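Inositol monophosphatase (Zymomonas mobilis, PDB 4N81) probably acts as a magnesium-dependent phosphatase of the inositol monophosphatase superfamily, hydrolysing phosphate monoesters such as inositol monophosphate. Local coordinates at residues A[28-33]-A[40-45]. Residues are numbered along the deposited sequence; the frame is centred on the assembly and turned at random.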
ATOM      1  N   PHE A  28      -1.544  -2.636 -16.132  1.00 14.15           N
ATOM      2  CA  PHE A  28      -1.418  -1.904 -14.868  1.00 13.31           C
ATOM      3  C   PHE A  28      -1.407  -0.385 -15.132  1.00 14.19           C
ATOM      4  O   PHE A  28      -0.667   0.089 -16.020  1.00 14.03           O
ATOM      5  CB  PHE A  28      -0.114  -2.336 -14.190  1.00 12.97           C
ATOM      6  CG  PHE A  28       0.114  -1.648 -12.857  1.00 13.70           C
ATOM      7  CD1 PHE A  28      -0.780  -1.851 -11.810  1.00 12.05           C
ATOM      8  CD2 PHE A  28       1.236  -0.852 -12.675  1.00 15.20           C
ATOM      9  CE1 PHE A  28      -0.588  -1.211 -10.554  1.00 13.43           C
ATOM     10  CE2 PHE A  28       1.484  -0.253 -11.457  1.00 14.39           C
ATOM     11  CZ  PHE A  28       0.586  -0.441 -10.389  1.00 11.11           C
ATOM     12  N   ARG A  29      -2.170   0.364 -14.330  1.00 13.04           N
ATOM     13  CA  ARG A  29      -2.282   1.821 -14.491  1.00 13.26           C
ATOM     14  C   ARG A  29      -2.786   2.300 -15.850  1.00 14.79           C
ATOM     15  O   ARG A  29      -2.551   3.427 -16.260  1.00 15.23           O
ATOM     16  CB  ARG A  29      -0.956   2.510 -14.131  1.00 14.17           C
ATOM     17  CG  ARG A  29      -0.778   2.522 -12.597  1.00 12.42           C
ATOM     18  CD  ARG A  29       0.502   3.281 -12.105  1.00 12.47           C
ATOM     19  NE  ARG A  29       0.636   3.072 -10.650  1.00 11.77           N
ATOM     20  CZ  ARG A  29       1.676   3.490  -9.922  1.00 13.56           C
ATOM     21  NH1 ARG A  29       2.661   4.174 -10.504  1.00 13.77           N
ATOM     22  NH2 ARG A  29       1.757   3.183  -8.650  1.00 11.50           N
ATOM     23  N   ALA A  30      -3.526   1.441 -16.520  1.00 14.46           N
ATOM     24  CA  ALA A  30      -4.296   1.813 -17.699  1.00 15.29           C
ATOM     25  C   ALA A  30      -5.566   2.617 -17.291  1.00 15.28           C
ATOM     26  O   ALA A  30      -6.048   2.534 -16.146  1.00 14.88           O
ATOM     27  CB  ALA A  30      -4.685   0.538 -18.501  1.00 15.81           C
ATOM     28  N   PRO A  31      -6.139   3.362 -18.238  1.00 16.06           N
ATOM     29  CA  PRO A  31      -7.362   4.153 -17.968  1.00 18.76           C
ATOM     30  C   PRO A  31      -8.527   3.228 -17.599  1.00 19.98           C
ATOM     31  O   PRO A  31      -8.571   2.096 -18.066  1.00 18.63           O
ATOM     32  CB  PRO A  31      -7.666   4.811 -19.334  1.00 18.54           C
ATOM     33  CG  PRO A  31      -6.367   4.818 -20.046  1.00 21.14           C
ATOM     34  CD  PRO A  31      -5.609   3.576 -19.606  1.00 16.90           C
ATOM     35  N   LEU A  32      -9.433   3.664 -16.731  1.00 16.04           N
ATOM     36  CA  LEU A  32     -10.522   2.795 -16.273  1.00 16.04           C
ATOM     37  C   LEU A  32     -11.878   3.212 -16.829  1.00 17.50           C
ATOM     38  O   LEU A  32     -12.367   4.299 -16.559  1.00 17.19           O
ATOM     39  CB  LEU A  32     -10.541   2.771 -14.721  1.00 15.21           C
ATOM     40  CG  LEU A  32     -11.690   2.066 -14.056  1.00 22.28           C
ATOM     41  CD1 LEU A  32     -11.776   0.549 -14.468  1.00 22.29           C
ATOM     42  CD2 LEU A  32     -11.512   2.188 -12.537  1.00 24.42           C
ATOM     43  N   THR A  33     -12.448   2.368 -17.670  1.00 17.61           N
ATOM     44  CA  THR A  33     -13.735   2.661 -18.280  1.00 18.64           C
ATOM     45  C   THR A  33     -14.836   2.370 -17.264  1.00 23.26           C
ATOM     46  O   THR A  33     -14.731   1.401 -16.515  1.00 22.72           O
ATOM     47  CB  THR A  33     -13.903   1.790 -19.536  1.00 19.49           C
ATOM     48  OG1 THR A  33     -12.890   2.168 -20.477  1.00 21.06           O
ATOM     49  CG2 THR A  33     -15.314   2.001 -20.223  1.00 20.74           C
ATOM     50  N   HIS A  40     -15.514  -3.376 -19.430  1.00 31.25           N
ATOM     51  CA  HIS A  40     -14.358  -3.015 -20.245  1.00 26.43           C
ATOM     52  C   HIS A  40     -13.120  -2.822 -19.365  1.00 25.62           C
ATOM     53  O   HIS A  40     -12.155  -2.164 -19.780  1.00 25.48           O
ATOM     54  CB  HIS A  40     -14.679  -1.725 -20.966  1.00 21.10           C
ATOM     55  CG  HIS A  40     -15.618  -1.902 -22.124  1.00 22.68           C
ATOM     56  ND1 HIS A  40     -15.365  -1.360 -23.366  1.00 26.06           N
ATOM     57  CD2 HIS A  40     -16.785  -2.589 -22.239  1.00 23.50           C
ATOM     58  CE1 HIS A  40     -16.370  -1.651 -24.186  1.00 28.80           C
ATOM     59  NE2 HIS A  40     -17.239  -2.402 -23.529  1.00 25.04           N
ATOM     60  N   SER A  41     -13.159  -3.288 -18.119  1.00 21.23           N
ATOM     61  CA  SER A  41     -12.043  -2.969 -17.202  1.00 24.00           C
ATOM     62  C   SER A  41     -10.725  -3.714 -17.532  1.00 25.42           C
ATOM     63  O   SER A  41     -10.735  -4.896 -17.896  1.00 26.65           O
ATOM     64  CB  SER A  41     -12.425  -3.231 -15.739  1.00 27.77           C
ATOM     65  OG  SER A  41     -12.472  -4.626 -15.518  1.00 34.14           O
ATOM     66  N   PRO A  42      -9.580  -3.016 -17.386  1.00 24.42           N
ATOM     67  CA  PRO A  42      -8.263  -3.657 -17.572  1.00 20.99           C
ATOM     68  C   PRO A  42      -8.023  -4.841 -16.629  1.00 17.75           C
ATOM     69  O   PRO A  42      -7.371  -5.827 -17.040  1.00 19.59           O
ATOM     70  CB  PRO A  42      -7.263  -2.533 -17.229  1.00 23.25           C
ATOM     71  CG  PRO A  42      -8.018  -1.257 -17.468  1.00 28.62           C
ATOM     72  CD  PRO A  42      -9.474  -1.567 -17.111  1.00 24.90           C
ATOM     73  N   VAL A  43      -8.535  -4.768 -15.394  1.00 16.31           N
ATOM     74  CA  VAL A  43      -8.268  -5.853 -14.434  1.00 15.39           C
ATOM     75  C   VAL A  43      -8.914  -7.162 -14.914  1.00 17.45           C
ATOM     76  O   VAL A  43      -8.348  -8.257 -14.792  1.00 17.45           O
ATOM     77  CB  VAL A  43      -8.743  -5.474 -12.992  1.00 16.50           C
ATOM     78  CG1 VAL A  43     -10.296  -5.484 -12.893  1.00 19.67           C
ATOM     79  CG2 VAL A  43      -8.097  -6.422 -11.939  1.00 17.81           C
ATOM     80  N   THR A  44     -10.098  -7.055 -15.496  1.00 18.08           N
ATOM     81  CA  THR A  44     -10.781  -8.227 -15.986  1.00 20.13           C
ATOM     82  C   THR A  44     -10.053  -8.821 -17.191  1.00 22.14           C
ATOM     83  O   THR A  44      -9.881 -10.064 -17.283  1.00 22.57           O
ATOM     84  CB  THR A  44     -12.260  -7.856 -16.360  1.00 23.65           C
ATOM     85  OG1 THR A  44     -12.941  -7.477 -15.148  1.00 24.42           O
ATOM     86  CG2 THR A  44     -12.940  -9.031 -16.977  1.00 23.17           C
ATOM     87  N   LYS A  45      -9.567  -7.956 -18.093  1.00 21.46           N
ATOM     88  CA  LYS A  45      -8.806  -8.478 -19.220  1.00 24.65           C
ATOM     89  C   LYS A  45      -7.526  -9.182 -18.767  1.00 21.25           C
ATOM     90  O   LYS A  45      -7.197 -10.260 -19.259  1.00 20.56           O
ATOM     91  CB  LYS A  45      -8.384  -7.346 -20.183  1.00 30.71           C
ATOM     92  CG  LYS A  45      -9.510  -6.652 -20.928  1.00 33.79           C
ATOM     93  CD  LYS A  45      -8.968  -5.880 -22.128  1.00 35.58           C
ATOM     94  CE  LYS A  45     -10.082  -5.081 -22.843  1.00 44.23           C
ATOM     95  NZ  LYS A  45     -10.548  -3.997 -21.888  1.00 46.72           N
TER
HETATM   96  O   HOH W   1     -10.891   0.575 -19.582  1.00 22.51           O
HETATM   97  O   HOH W   2     -16.375  -1.007 -17.826  1.00 33.23           O
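Pro42, first residue of helix 42-61, sets its ring against segment 28-33: CG lies 3.9 Å from Ala30 CB. The same CG is 3.5 Å from Pro31 O. CD meets Leu32 CD1 at 4.1 Å, the two side chains crossing at about a right angle. Leu32 gets there with CG opposite the backbone N (chi1 173°) and chi2 at 59°, which puts CD1 against Ser41 CB as well; its side chain also packs on Ile95 and on Arg145 of the second subunit. Further out, Thr33 CG2 rests 3.9 Å from His40 CB and stands obliquely to the imidazole. Cutting the proline ring back to an alanine would probably leave Ala30 CB and Leu32 CD1 without the carbons they rest on.

Polar links across the pair run through water. One water donates to Pro31 O and His40 O and bonds Thr33 OG1 at 2.7 Å; another joins Thr33 O to His40 N. Ser41 is the N-cap: its OG, also bonded to Asp39, weakly accepts from Thr44 N (3.4 Å).

Pro42's side chain lies about 8 Å from that of Ile88, a predicted magnesium ligand. Apolar touches and water bridges thus close the neck of a surface loop between helices 7-24 and 42-61.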